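Local coordinates for PfkB (Polaromonas sp. JS666, PDB 4DU5), which probably transfers phosphate from ATP to a sugar or sugar-like substrate, as a carbohydrate kinase of the pfkB (ribokinase-like) family, at residues F287-S293 against A304-A309; D216-M222 against A246-K252; W310-R314 against P326-L331; A58-T62 against T159-P163. One frame throughout, in Å; residues are numbered along the deposited sequence.

Interaction 1: residues F287-S293 against A304-A309; sequences FAVGVIS and AVKRGA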
loop_
_atom_site.group_PDB
_atom_site.type_symbol
_atom_site.label_atom_id
_atom_site.label_comp_id
_atom_site.label_asym_id
_atom_site.label_seq_id
_atom_site.Cartn_x
_atom_site.Cartn_y
_atom_site.Cartn_z
ATOM N N PHE A 287 -14.649 -25.781 -1.798
ATOM C CA PHE A 287 -15.926 -26.362 -2.024
ATOM C C PHE A 287 -16.428 -25.974 -3.409
ATOM O O PHE A 287 -16.632 -26.857 -4.219
ATOM C CB PHE A 287 -16.921 -26.058 -0.910
ATOM C CG PHE A 287 -18.126 -26.917 -0.970
ATOM C CD1 PHE A 287 -18.117 -28.181 -0.386
ATOM C CD2 PHE A 287 -19.258 -26.495 -1.665
ATOM C CE1 PHE A 287 -19.227 -29.001 -0.459
ATOM C CE2 PHE A 287 -20.396 -27.312 -1.748
ATOM C CZ PHE A 287 -20.381 -28.570 -1.153
ATOM N N ALA A 288 -16.551 -24.686 -3.724
ATOM C CA ALA A 288 -17.144 -24.288 -5.028
ATOM C C ALA A 288 -16.333 -24.716 -6.225
ATOM O O ALA A 288 -16.917 -25.040 -7.267
ATOM C CB ALA A 288 -17.447 -22.801 -5.118
ATOM N N VAL A 289 -15.004 -24.714 -6.102
ATOM C CA VAL A 289 -14.180 -25.256 -7.198
ATOM C C VAL A 289 -14.540 -26.723 -7.438
ATOM O O VAL A 289 -14.696 -27.152 -8.555
ATOM C CB VAL A 289 -12.684 -25.128 -6.939
ATOM C CG1 VAL A 289 -11.909 -25.704 -8.108
ATOM C CG2 VAL A 289 -12.291 -23.651 -6.767
ATOM N N GLY A 290 -14.725 -27.471 -6.362
ATOM C CA GLY A 290 -15.173 -28.856 -6.477
ATOM C C GLY A 290 -16.521 -29.048 -7.147
ATOM O O GLY A 290 -16.637 -29.847 -8.097
ATOM N N VAL A 291 -17.548 -28.317 -6.693
ATOM C CA VAL A 291 -18.874 -28.642 -7.202
ATOM C C VAL A 291 -19.120 -28.063 -8.553
ATOM O O VAL A 291 -19.843 -28.668 -9.346
ATOM C CB VAL A 291 -20.046 -28.421 -6.182
ATOM C CG1 VAL A 291 -19.489 -27.954 -4.874
ATOM C CG2 VAL A 291 -21.119 -27.468 -6.704
ATOM N N ILE A 292 -18.480 -26.926 -8.838
ATOM C CA ILE A 292 -18.592 -26.268 -10.145
ATOM C C ILE A 292 -17.891 -27.091 -11.230
ATOM O O ILE A 292 -18.472 -27.381 -12.290
ATOM C CB ILE A 292 -18.063 -24.813 -10.085
ATOM C CG1 ILE A 292 -19.016 -23.949 -9.239
ATOM C CG2 ILE A 292 -17.808 -24.191 -11.515
ATOM C CD1 ILE A 292 -18.668 -22.489 -9.297
ATOM N N SER A 293 -16.673 -27.524 -10.954
ATOM C CA SER A 293 -15.970 -28.291 -11.957
ATOM C C SER A 293 -16.651 -29.633 -12.251
ATOM O O SER A 293 -16.728 -30.040 -13.398
ATOM C CB SER A 293 -14.498 -28.463 -11.597
ATOM O OG SER A 293 -14.363 -29.225 -10.417
ATOM N N ALA A 304 -20.684 -34.511 -7.375
ATOM C CA ALA A 304 -20.129 -33.177 -7.478
ATOM C C ALA A 304 -19.918 -32.608 -6.089
ATOM O O ALA A 304 -18.831 -32.010 -5.791
ATOM C CB ALA A 304 -21.014 -32.270 -8.277
ATOM N N VAL A 305 -20.934 -32.793 -5.238
ATOM C CA VAL A 305 -20.825 -32.323 -3.853
ATOM C C VAL A 305 -19.685 -33.015 -3.118
ATOM O O VAL A 305 -19.039 -32.408 -2.274
ATOM C CB VAL A 305 -22.127 -32.508 -3.084
ATOM C CG1 VAL A 305 -22.054 -31.820 -1.755
ATOM C CG2 VAL A 305 -23.263 -31.966 -3.893
ATOM N N LYS A 306 -19.419 -34.277 -3.445
ATOM C CA LYS A 306 -18.334 -34.942 -2.745
ATOM C C LYS A 306 -17.001 -34.438 -3.253
ATOM O O LYS A 306 -16.080 -34.230 -2.452
ATOM C CB LYS A 306 -18.425 -36.474 -2.737
ATOM C CG LYS A 306 -17.997 -37.168 -4.002
ATOM C CD LYS A 306 -17.066 -38.324 -3.736
ATOM C CE LYS A 306 -17.559 -39.182 -2.599
ATOM N NZ LYS A 306 -16.828 -40.493 -2.656
ATOM N N ARG A 307 -16.907 -34.181 -4.563
ATOM C CA ARG A 307 -15.698 -33.493 -5.041
ATOM C C ARG A 307 -15.528 -32.160 -4.283
ATOM O O ARG A 307 -14.502 -31.938 -3.624
ATOM C CB ARG A 307 -15.667 -33.273 -6.548
ATOM C CG ARG A 307 -14.337 -32.638 -6.986
ATOM C CD ARG A 307 -14.337 -32.196 -8.396
ATOM N NE ARG A 307 -14.491 -33.319 -9.309
ATOM C CZ ARG A 307 -14.659 -33.204 -10.629
ATOM N NH1 ARG A 307 -14.733 -32.014 -11.206
ATOM N NH2 ARG A 307 -14.757 -34.281 -11.381
ATOM N N GLY A 308 -16.547 -31.305 -4.354
ATOM C CA GLY A 308 -16.588 -30.086 -3.567
ATOM C C GLY A 308 -16.089 -30.342 -2.169
ATOM O O GLY A 308 -15.160 -29.663 -1.680
ATOM N N ALA A 309 -16.689 -31.346 -1.533
ATOM C CA ALA A 309 -16.345 -31.680 -0.160
ATOM C C ALA A 309 -14.892 -32.147 -0.009
ATOM O O ALA A 309 -14.218 -31.702 0.910
ATOM C CB ALA A 309 -17.352 -32.699 0.449
#

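Interaction 2: residues D216-M222 against A246-K252; sequences DWVLPGM and AKLVVVK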
loop_
_atom_site.group_PDB
_atom_site.type_symbol
_atom_site.label_atom_id
_atom_site.label_comp_id
_atom_site.label_asym_id
_atom_site.label_seq_id
_atom_site.Cartn_x
_atom_site.Cartn_y
_atom_site.Cartn_z
ATOM N N ASP A 216 -28.537 -20.049 -11.071
ATOM C CA ASP A 216 -29.052 -21.419 -11.144
ATOM C C ASP A 216 -28.631 -22.223 -9.917
ATOM O O ASP A 216 -29.419 -22.975 -9.382
ATOM C CB ASP A 216 -28.586 -22.118 -12.430
ATOM C CG ASP A 216 -28.816 -21.266 -13.681
ATOM O OD1 ASP A 216 -29.953 -20.775 -13.841
ATOM O OD2 ASP A 216 -27.873 -21.079 -14.495
ATOM N N TRP A 217 -27.382 -22.064 -9.491
ATOM C CA TRP A 217 -26.833 -22.838 -8.356
ATOM C C TRP A 217 -26.381 -21.928 -7.223
ATOM O O TRP A 217 -25.513 -21.081 -7.403
ATOM C CB TRP A 217 -25.652 -23.750 -8.760
ATOM C CG TRP A 217 -25.742 -24.385 -10.112
ATOM C CD1 TRP A 217 -26.865 -24.797 -10.741
ATOM C CD2 TRP A 217 -24.654 -24.717 -10.972
ATOM N NE1 TRP A 217 -26.554 -25.344 -11.962
ATOM C CE2 TRP A 217 -25.201 -25.303 -12.129
ATOM C CE3 TRP A 217 -23.266 -24.565 -10.884
ATOM C CZ2 TRP A 217 -24.425 -25.749 -13.182
ATOM C CZ3 TRP A 217 -22.480 -24.993 -11.954
ATOM C CH2 TRP A 217 -23.065 -25.594 -13.080
ATOM N N VAL A 218 -26.956 -22.118 -6.046
ATOM C CA VAL A 218 -26.602 -21.296 -4.909
ATOM C C VAL A 218 -25.801 -22.130 -3.927
ATOM O O VAL A 218 -26.190 -23.246 -3.616
ATOM C CB VAL A 218 -27.857 -20.646 -4.321
ATOM C CG1 VAL A 218 -27.507 -19.625 -3.237
ATOM C CG2 VAL A 218 -28.601 -19.936 -5.451
ATOM N N LEU A 219 -24.673 -21.600 -3.468
ATOM C CA LEU A 219 -23.717 -22.356 -2.658
ATOM C C LEU A 219 -23.498 -21.856 -1.225
ATOM O O LEU A 219 -22.377 -21.554 -0.848
ATOM C CB LEU A 219 -22.378 -22.374 -3.378
ATOM C CG LEU A 219 -22.027 -23.521 -4.291
ATOM C CD1 LEU A 219 -23.208 -24.269 -4.856
ATOM C CD2 LEU A 219 -21.247 -22.904 -5.377
ATOM N N PRO A 220 -24.551 -21.781 -0.414
ATOM C CA PRO A 220 -24.363 -21.188 0.920
ATOM C C PRO A 220 -23.804 -22.102 1.985
ATOM O O PRO A 220 -23.975 -23.325 1.937
ATOM C CB PRO A 220 -25.775 -20.818 1.333
ATOM C CG PRO A 220 -26.620 -21.837 0.612
ATOM C CD PRO A 220 -25.964 -22.037 -0.715
ATOM N N GLY A 221 -23.144 -21.482 2.953
ATOM C CA GLY A 221 -22.785 -22.118 4.211
ATOM C C GLY A 221 -23.942 -21.920 5.165
ATOM O O GLY A 221 -24.623 -20.895 5.105
HETATM N N MSE A 222 -24.179 -22.930 6.006
HETATM C CA MSE A 222 -25.194 -22.927 7.069
HETATM C C MSE A 222 -25.265 -21.619 7.841
HETATM O O MSE A 222 -26.349 -21.079 7.999
HETATM C CB MSE A 222 -24.877 -24.025 8.086
HETATM C CG MSE A 222 -25.990 -25.027 8.384
HETATM SE SE MSE A 222 -27.833 -24.504 7.995
HETATM C CE MSE A 222 -28.172 -23.321 9.550
ATOM N N ALA A 246 -33.857 -20.975 -7.735
ATOM C CA ALA A 246 -32.602 -21.674 -8.034
ATOM C C ALA A 246 -32.878 -23.115 -8.406
ATOM O O ALA A 246 -33.776 -23.726 -7.870
ATOM C CB ALA A 246 -31.671 -21.625 -6.844
ATOM N N LYS A 247 -32.079 -23.657 -9.307
ATOM C CA LYS A 247 -32.236 -25.021 -9.762
ATOM C C LYS A 247 -31.566 -25.994 -8.800
ATOM O O LYS A 247 -31.842 -27.199 -8.805
ATOM C CB LYS A 247 -31.610 -25.178 -11.141
ATOM C CG LYS A 247 -32.418 -24.608 -12.288
ATOM C CD LYS A 247 -31.975 -25.262 -13.592
ATOM C CE LYS A 247 -32.737 -24.705 -14.791
ATOM N NZ LYS A 247 -32.342 -25.438 -16.044
ATOM N N LEU A 248 -30.659 -25.462 -7.997
ATOM C CA LEU A 248 -29.824 -26.264 -7.141
ATOM C C LEU A 248 -29.401 -25.396 -5.988
ATOM O O LEU A 248 -28.978 -24.262 -6.188
ATOM C CB LEU A 248 -28.575 -26.731 -7.905
ATOM C CG LEU A 248 -27.589 -27.700 -7.242
ATOM C CD1 LEU A 248 -28.244 -29.065 -7.090
ATOM C CD2 LEU A 248 -26.338 -27.813 -8.044
ATOM N N VAL A 249 -29.548 -25.912 -4.776
ATOM C CA VAL A 249 -28.846 -25.355 -3.641
ATOM C C VAL A 249 -28.008 -26.457 -3.004
ATOM O O VAL A 249 -28.483 -27.582 -2.796
ATOM C CB VAL A 249 -29.792 -24.768 -2.611
ATOM C CG1 VAL A 249 -28.992 -24.013 -1.545
ATOM C CG2 VAL A 249 -30.810 -23.845 -3.290
ATOM N N VAL A 250 -26.750 -26.128 -2.731
ATOM C CA VAL A 250 -25.854 -26.996 -2.010
ATOM C C VAL A 250 -25.447 -26.187 -0.806
ATOM O O VAL A 250 -24.735 -25.183 -0.952
ATOM C CB VAL A 250 -24.584 -27.300 -2.795
ATOM C CG1 VAL A 250 -23.768 -28.308 -2.049
ATOM C CG2 VAL A 250 -24.908 -27.813 -4.184
ATOM N N VAL A 251 -25.897 -26.625 0.377
ATOM C CA VAL A 251 -25.608 -25.940 1.643
ATOM C C VAL A 251 -24.422 -26.634 2.290
ATOM O O VAL A 251 -24.474 -27.830 2.493
ATOM C CB VAL A 251 -26.818 -26.004 2.606
ATOM C CG1 VAL A 251 -26.497 -25.325 3.908
ATOM C CG2 VAL A 251 -28.075 -25.408 1.966
ATOM N N LYS A 252 -23.351 -25.902 2.593
ATOM C CA LYS A 252 -22.126 -26.526 3.110
ATOM C C LYS A 252 -22.257 -26.646 4.595
ATOM O O LYS A 252 -22.724 -25.692 5.252
ATOM C CB LYS A 252 -20.882 -25.685 2.820
ATOM C CG LYS A 252 -20.810 -25.039 1.450
ATOM C CD LYS A 252 -19.925 -23.812 1.544
ATOM C CE LYS A 252 -20.042 -22.966 0.309
ATOM N NZ LYS A 252 -19.566 -21.619 0.608
#

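Interaction 3: residues W310-R314 against P326-L331; sequences WIGAR and PTRAEL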
loop_
_atom_site.group_PDB
_atom_site.type_symbol
_atom_site.label_atom_id
_atom_site.label_comp_id
_atom_site.label_asym_id
_atom_site.label_seq_id
_atom_site.Cartn_x
_atom_site.Cartn_y
_atom_site.Cartn_z
ATOM N N TRP A 310 -14.383 -33.004 -0.905
ATOM C CA TRP A 310 -12.955 -33.403 -0.819
ATOM C C TRP A 310 -12.028 -32.182 -0.893
ATOM O O TRP A 310 -11.194 -31.995 -0.023
ATOM C CB TRP A 310 -12.552 -34.488 -1.850
ATOM C CG TRP A 310 -11.094 -34.910 -1.748
ATOM C CD1 TRP A 310 -10.498 -35.623 -0.716
ATOM C CD2 TRP A 310 -10.042 -34.611 -2.678
ATOM N NE1 TRP A 310 -9.145 -35.778 -0.960
ATOM C CE2 TRP A 310 -8.838 -35.169 -2.151
ATOM C CE3 TRP A 310 -9.993 -33.923 -3.904
ATOM C CZ2 TRP A 310 -7.612 -35.075 -2.817
ATOM C CZ3 TRP A 310 -8.756 -33.830 -4.571
ATOM C CH2 TRP A 310 -7.585 -34.407 -4.020
ATOM N N ILE A 311 -12.203 -31.338 -1.908
ATOM C CA ILE A 311 -11.347 -30.166 -2.077
ATOM C C ILE A 311 -11.433 -29.217 -0.881
ATOM O O ILE A 311 -10.398 -28.676 -0.442
ATOM C CB ILE A 311 -11.631 -29.400 -3.377
ATOM C CG1 ILE A 311 -11.669 -30.370 -4.561
ATOM C CG2 ILE A 311 -10.575 -28.380 -3.586
ATOM C CD1 ILE A 311 -11.786 -29.724 -5.926
ATOM N N GLY A 312 -12.644 -29.022 -0.353
ATOM C CA GLY A 312 -12.834 -28.177 0.841
ATOM C C GLY A 312 -12.000 -28.632 2.024
ATOM O O GLY A 312 -11.258 -27.853 2.620
ATOM N N ALA A 313 -12.105 -29.914 2.345
ATOM C CA ALA A 313 -11.317 -30.521 3.415
ATOM C C ALA A 313 -9.794 -30.509 3.144
ATOM O O ALA A 313 -8.975 -30.342 4.065
ATOM C CB ALA A 313 -11.819 -31.936 3.683
ATOM N N ARG A 314 -9.421 -30.681 1.881
ATOM C CA ARG A 314 -8.035 -30.523 1.495
ATOM C C ARG A 314 -7.556 -29.088 1.790
ATOM O O ARG A 314 -6.481 -28.879 2.351
ATOM C CB ARG A 314 -7.823 -30.897 0.024
ATOM C CG ARG A 314 -6.450 -30.507 -0.498
ATOM C CD ARG A 314 -5.904 -31.376 -1.628
ATOM N NE ARG A 314 -4.813 -30.631 -2.250
ATOM C CZ ARG A 314 -3.696 -31.140 -2.770
ATOM N NH1 ARG A 314 -3.454 -32.461 -2.776
ATOM N NH2 ARG A 314 -2.808 -30.297 -3.288
ATOM N N PRO A 326 -6.010 -28.403 -5.740
ATOM C CA PRO A 326 -5.431 -29.550 -6.462
ATOM C C PRO A 326 -5.310 -29.442 -7.990
ATOM O O PRO A 326 -6.137 -28.819 -8.643
ATOM C CB PRO A 326 -6.379 -30.701 -6.112
ATOM C CG PRO A 326 -7.645 -30.057 -5.683
ATOM C CD PRO A 326 -7.242 -28.781 -5.026
ATOM N N THR A 327 -4.260 -30.060 -8.531
ATOM C CA THR A 327 -4.205 -30.396 -9.951
ATOM C C THR A 327 -5.202 -31.523 -10.215
ATOM O O THR A 327 -5.560 -32.271 -9.303
ATOM C CB THR A 327 -2.796 -30.869 -10.367
ATOM O OG1 THR A 327 -1.833 -29.898 -9.971
ATOM C CG2 THR A 327 -2.689 -31.038 -11.896
ATOM N N ARG A 328 -5.671 -31.611 -11.455
ATOM C CA ARG A 328 -6.401 -32.770 -11.939
ATOM C C ARG A 328 -5.745 -34.041 -11.436
ATOM O O ARG A 328 -6.414 -34.981 -11.011
ATOM C CB ARG A 328 -6.377 -32.806 -13.454
ATOM C CG ARG A 328 -7.444 -33.656 -14.004
ATOM C CD ARG A 328 -8.670 -32.820 -14.264
ATOM N NE ARG A 328 -9.845 -33.426 -13.648
ATOM C CZ ARG A 328 -11.094 -32.977 -13.761
ATOM N NH1 ARG A 328 -11.373 -31.887 -14.480
ATOM N NH2 ARG A 328 -12.076 -33.640 -13.145
ATOM N N ALA A 329 -4.420 -34.057 -11.489
ATOM C CA ALA A 329 -3.662 -35.224 -11.110
ATOM C C ALA A 329 -3.872 -35.571 -9.642
ATOM O O ALA A 329 -4.304 -36.686 -9.347
ATOM C CB ALA A 329 -2.211 -35.037 -11.437
ATOM N N GLU A 330 -3.611 -34.632 -8.728
ATOM C CA GLU A 330 -3.861 -34.884 -7.285
ATOM C C GLU A 330 -5.297 -35.297 -7.043
ATOM O O GLU A 330 -5.603 -35.948 -6.054
ATOM C CB GLU A 330 -3.545 -33.667 -6.414
ATOM C CG GLU A 330 -2.076 -33.457 -6.193
ATOM C CD GLU A 330 -1.610 -32.090 -6.670
ATOM O OE1 GLU A 330 -0.677 -31.540 -6.040
ATOM O OE2 GLU A 330 -2.185 -31.576 -7.671
ATOM N N LEU A 331 -6.169 -34.889 -7.949
ATOM C CA LEU A 331 -7.564 -35.140 -7.811
ATOM C C LEU A 331 -7.775 -36.601 -8.194
ATOM O O LEU A 331 -8.422 -37.355 -7.468
ATOM C CB LEU A 331 -8.343 -34.207 -8.738
ATOM C CG LEU A 331 -9.838 -34.018 -8.591
ATOM C CD1 LEU A 331 -10.453 -34.240 -9.927
ATOM C CD2 LEU A 331 -10.497 -34.935 -7.554
#

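Interaction 4: residues A58-T62 against T159-P163; sequences AGAET and TGVFP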
loop_
_atom_site.group_PDB
_atom_site.type_symbol
_atom_site.label_atom_id
_atom_site.label_comp_id
_atom_site.label_asym_id
_atom_site.label_seq_id
_atom_site.Cartn_x
_atom_site.Cartn_y
_atom_site.Cartn_z
ATOM N N ALA A 58 -4.533 -12.894 -3.253
ATOM C CA ALA A 58 -5.742 -12.939 -2.485
ATOM C C ALA A 58 -6.903 -12.614 -3.376
ATOM O O ALA A 58 -6.745 -11.995 -4.338
ATOM C CB ALA A 58 -5.676 -11.950 -1.360
ATOM N N GLY A 59 -8.088 -13.030 -3.021
ATOM C CA GLY A 59 -9.297 -12.587 -3.641
ATOM C C GLY A 59 -10.165 -13.710 -4.055
ATOM O O GLY A 59 -9.775 -14.519 -4.840
ATOM N N ALA A 60 -11.400 -13.671 -3.614
ATOM C CA ALA A 60 -12.285 -14.800 -3.594
ATOM C C ALA A 60 -12.589 -15.366 -4.943
ATOM O O ALA A 60 -12.610 -16.538 -5.155
ATOM C CB ALA A 60 -13.569 -14.378 -2.943
ATOM N N GLU A 61 -12.842 -14.498 -5.870
ATOM C CA GLU A 61 -13.122 -14.973 -7.195
ATOM C C GLU A 61 -11.882 -15.573 -7.818
ATOM O O GLU A 61 -11.970 -16.570 -8.544
ATOM C CB GLU A 61 -13.733 -13.882 -8.057
ATOM C CG GLU A 61 -15.184 -13.651 -7.689
ATOM C CD GLU A 61 -15.369 -12.416 -6.812
ATOM O OE1 GLU A 61 -16.536 -12.095 -6.495
ATOM O OE2 GLU A 61 -14.351 -11.748 -6.472
ATOM N N THR A 62 -10.722 -15.004 -7.506
ATOM C CA THR A 62 -9.521 -15.484 -8.155
ATOM C C THR A 62 -9.099 -16.830 -7.628
ATOM O O THR A 62 -8.696 -17.674 -8.404
ATOM C CB THR A 62 -8.367 -14.466 -8.118
ATOM O OG1 THR A 62 -7.924 -14.243 -6.754
ATOM C CG2 THR A 62 -8.832 -13.187 -8.752
ATOM N N THR A 159 -19.958 -14.186 -6.666
ATOM C CA THR A 159 -19.781 -14.219 -5.215
ATOM C C THR A 159 -20.473 -13.028 -4.525
ATOM O O THR A 159 -21.115 -12.211 -5.179
ATOM C CB THR A 159 -18.314 -14.217 -4.928
ATOM O OG1 THR A 159 -17.766 -15.422 -5.444
ATOM C CG2 THR A 159 -18.053 -14.171 -3.499
ATOM N N GLY A 160 -20.382 -12.966 -3.200
ATOM C CA GLY A 160 -20.863 -11.815 -2.468
ATOM C C GLY A 160 -19.843 -10.682 -2.396
ATOM O O GLY A 160 -20.195 -9.565 -2.019
ATOM N N VAL A 161 -18.585 -10.952 -2.752
ATOM C CA VAL A 161 -17.526 -9.953 -2.633
ATOM C C VAL A 161 -17.627 -8.928 -3.755
ATOM O O VAL A 161 -17.951 -7.768 -3.490
ATOM C CB VAL A 161 -16.145 -10.558 -2.601
ATOM C CG1 VAL A 161 -15.139 -9.495 -2.426
ATOM C CG2 VAL A 161 -16.047 -11.512 -1.458
ATOM N N PHE A 162 -17.392 -9.341 -4.999
ATOM C CA PHE A 162 -17.499 -8.409 -6.108
ATOM C C PHE A 162 -18.663 -7.398 -5.984
ATOM O O PHE A 162 -18.447 -6.192 -6.059
ATOM C CB PHE A 162 -17.546 -9.137 -7.438
ATOM C CG PHE A 162 -17.497 -8.228 -8.618
ATOM C CD1 PHE A 162 -16.486 -7.276 -8.735
ATOM C CD2 PHE A 162 -18.457 -8.331 -9.640
ATOM C CE1 PHE A 162 -16.430 -6.416 -9.861
ATOM C CE2 PHE A 162 -18.412 -7.463 -10.783
ATOM C CZ PHE A 162 -17.390 -6.509 -10.889
ATOM N N PRO A 163 -19.886 -7.870 -5.741
ATOM C CA PRO A 163 -20.942 -6.860 -5.591
ATOM C C PRO A 163 -20.782 -5.901 -4.392
ATOM O O PRO A 163 -21.403 -4.836 -4.388
ATOM C CB PRO A 163 -22.201 -7.697 -5.431
ATOM C CG PRO A 163 -21.723 -8.973 -4.909
ATOM C CD PRO A 163 -20.409 -9.233 -5.574
HETATM O O HOH W 1 -18.370 -12.375 -8.618
#

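Interaction 1: residues F287-S293 against A304-A309
Gly290 and Gly308 form the centre of a close, nearly antiparallel helix-helix contact between helix 283-296 and helix 301-316, in the buried interior of the kinase domain. The short axes approach to 6.6 Å and their directions differ by 153°, a spacing that is possible because the two glycines meet with CA atoms 3.5 Å apart. A beta carbon built on either glycine would run into the facing helix. Backbone therefore lies on backbone, and Phe287 CA points its hydrogen at Gly308 O, 3.4 Å away.

On one flank the Phe287 side chain, with CG anti to the backbone N (chi1 -166°), lies along the second helix. Gly308 CA sits over one face of its ring, offset toward the rim, while Val305 CG1 meets the ring edge at CZ (3.7 Å). Val291 CG1 also touches Gly308 CA, and its CB borders Ala304.

The other flank is polar. Arg307 leans across Gly290, its chain bending at chi3 (-64°), and NH1 donates to Ser293 OG at 2.9 Å, with the serine oxygen in the guanidinium plane. That hydroxyl in turn donates to Val289 O (2.8 Å), which also accepts Ser293 N. Arg307 NH1 has a second partner in the carboxylate of Asp297, and Arg328 reaches the same acid.

Around the pair, Val289, Ile292 and Ser293 rest on helix 60-70, whereas Phe287 and Val305 lie against Val250, so that helix 283-296 has helix 60-70 and helix 301-316 as neighbours, and both helices of the pair touch strand 248-252 of the central sheet.

Interaction 2: residues D216-M222 against A246-K252
Asp216-Met222 and Ala246-Lys252 run side by side as parallel strands, regular where Trp217 pairs with Leu248 and Val218 with Val249. The ladder begins at Asp216 O, which accepts Lys247 N (2.7 Å) and, weakly, Leu248 N. Val218 then uses both its polar backbone atoms: its N donates to Leu248 O at 3.0 Å (N-H...O 167°), and its O receives Val250 N at 3.1 Å. Pro220 has no hydrogen to offer Val250 O, but its own carbonyl takes Lys252 N at 2.7 Å. Lys252 O closes the ladder by accepting N of selenomethionine Met222 at 3.2 Å, just beyond Gly221, the N-cap of helix 222-229.

The Asp216 carboxylate is satisfied outside the pair, by Arg181 and by Val187 N. Side chains fill in between the bonds: Leu248 CD2 lies over one face of the Trp217 indole, and Pro220 CD packs on Val249 CG1 (3.7 Å). Strand 186-190 bonds to the far side of Trp217 and Leu219, and Val249 bonds to Asp261. With helices 222-229 and 234-243 joining the two parallel neighbours, the arrangement is a beta-alpha-beta crossover in the central sheet of the ribokinase-like fold.

Interaction 3: residues W310-R314 against P326-L331
Pro326, Trp310 and Arg314 bury the most surface here, and the proline is the piece the other two share. Its ring rests on helix 301-316: CD lies 3.7 Å from Ile311 CG2, and CG lies 4.1 Å from Trp310 CZ3. The indole of Trp310 is brought out toward the second segment by CG standing anti to the backbone N (chi1 -179°), and its six-membered ring reaches past Pro326 to the turn at Glu330 and Leu331, with CZ3 3.6 Å from Leu331 CD2. Phe272 meets the same indole edge-to-face. Replacing Trp310 by an alanine would probably open a gap beside Pro326 and Leu331 and leave Phe272 without its aromatic partner.

Arg314 runs alongside the proline, pointing the other way, its chain extended to NE, so that Pro326 CB sits 4.1 Å above one guanidinium face. NH2 goes on to a long salt bridge with Glu330 OE1 (3.7 Å), the guanidinium and carboxylate planes standing 74° apart; NE makes a weak hydrogen bond to Gly324 O. A proline just before the N-cap Thr327 thus docks the start of the short C-terminal helix 328-332 against helix 301-316, the last long helix of the kinase domain.

Interaction 4: residues A58-T62 against T159-P163
Glu61 and the Thr159-Phe162 turn are joined chiefly by hydrogen bonds to a single carboxylate oxygen. Phe162 N donates to Glu61 OE1 at 3.2 Å, with an N-H...O angle of 155°, and meets the syn lone pair of that oxygen. A water reaches the same OE1 (2.8 Å), to which it donates, while accepting from Thr159 N at 3.1 Å, so the carboxylate grips both ends of the turn, one directly and one through solvent. The side chain gets there by bending at chi2 (101°), which swings the carboxylate from the helix toward the loop. A lysine in place of Glu61 would probably leave Phe162 N and the bridging water without their acceptor, freeing the turn to shift against the helix.

Glu61 lies in the first turn of helix 60-70, which follows the N-cap Gly59. The surrounding Ala-Gly-Ala-Glu-Thr sequence belongs to the glycine-containing N-terminal motif of pfkB kinases, which in relatives lies close to the substrate site. Gly59 has backbone angles that call for glycine, and its carbonyl accepts Thr62 OG1 at 2.7 Å.

Van der Waals contacts complete the junction. Thr159 CB and Phe162 CB flank the carboxylate, and the Phe162 ring plane stands 88° from it, close to perpendicular. Ala60 CB meets Val161 CG2 at 4.1 Å, the one apolar side-chain pair across the segments. Beyond them, Glu61 also touches Thr31 and Phe162 touches Phe32, both of strand 27-32, and Phe162 O accepts the hydroxyl of Thr169 at the start of helix 169-182.

Interactions 1, 2 and 4 are buried, whereas interaction 3 is only partly so and lies farthest from the chain centre. Interactions 1 and 3 share helix 301-316 and meet where Gly290 CA packs on Ile311 CD1 at 3.5 Å. The like-charged ends of Arg307 and Arg328 also come close to each other between these two contacts. Interaction 1 also touches the sheet of interaction 2, Phe287 CZ lying 3.5 Å from Val250 CG1. Interaction 4 touches none of the others, its centre about 5 Å from that of the chain. Backbone bonding dominates interaction 2, glycine-mediated helix contact interaction 1, aromatic and proline packing interaction 3, and one carboxylate with a water interaction 4.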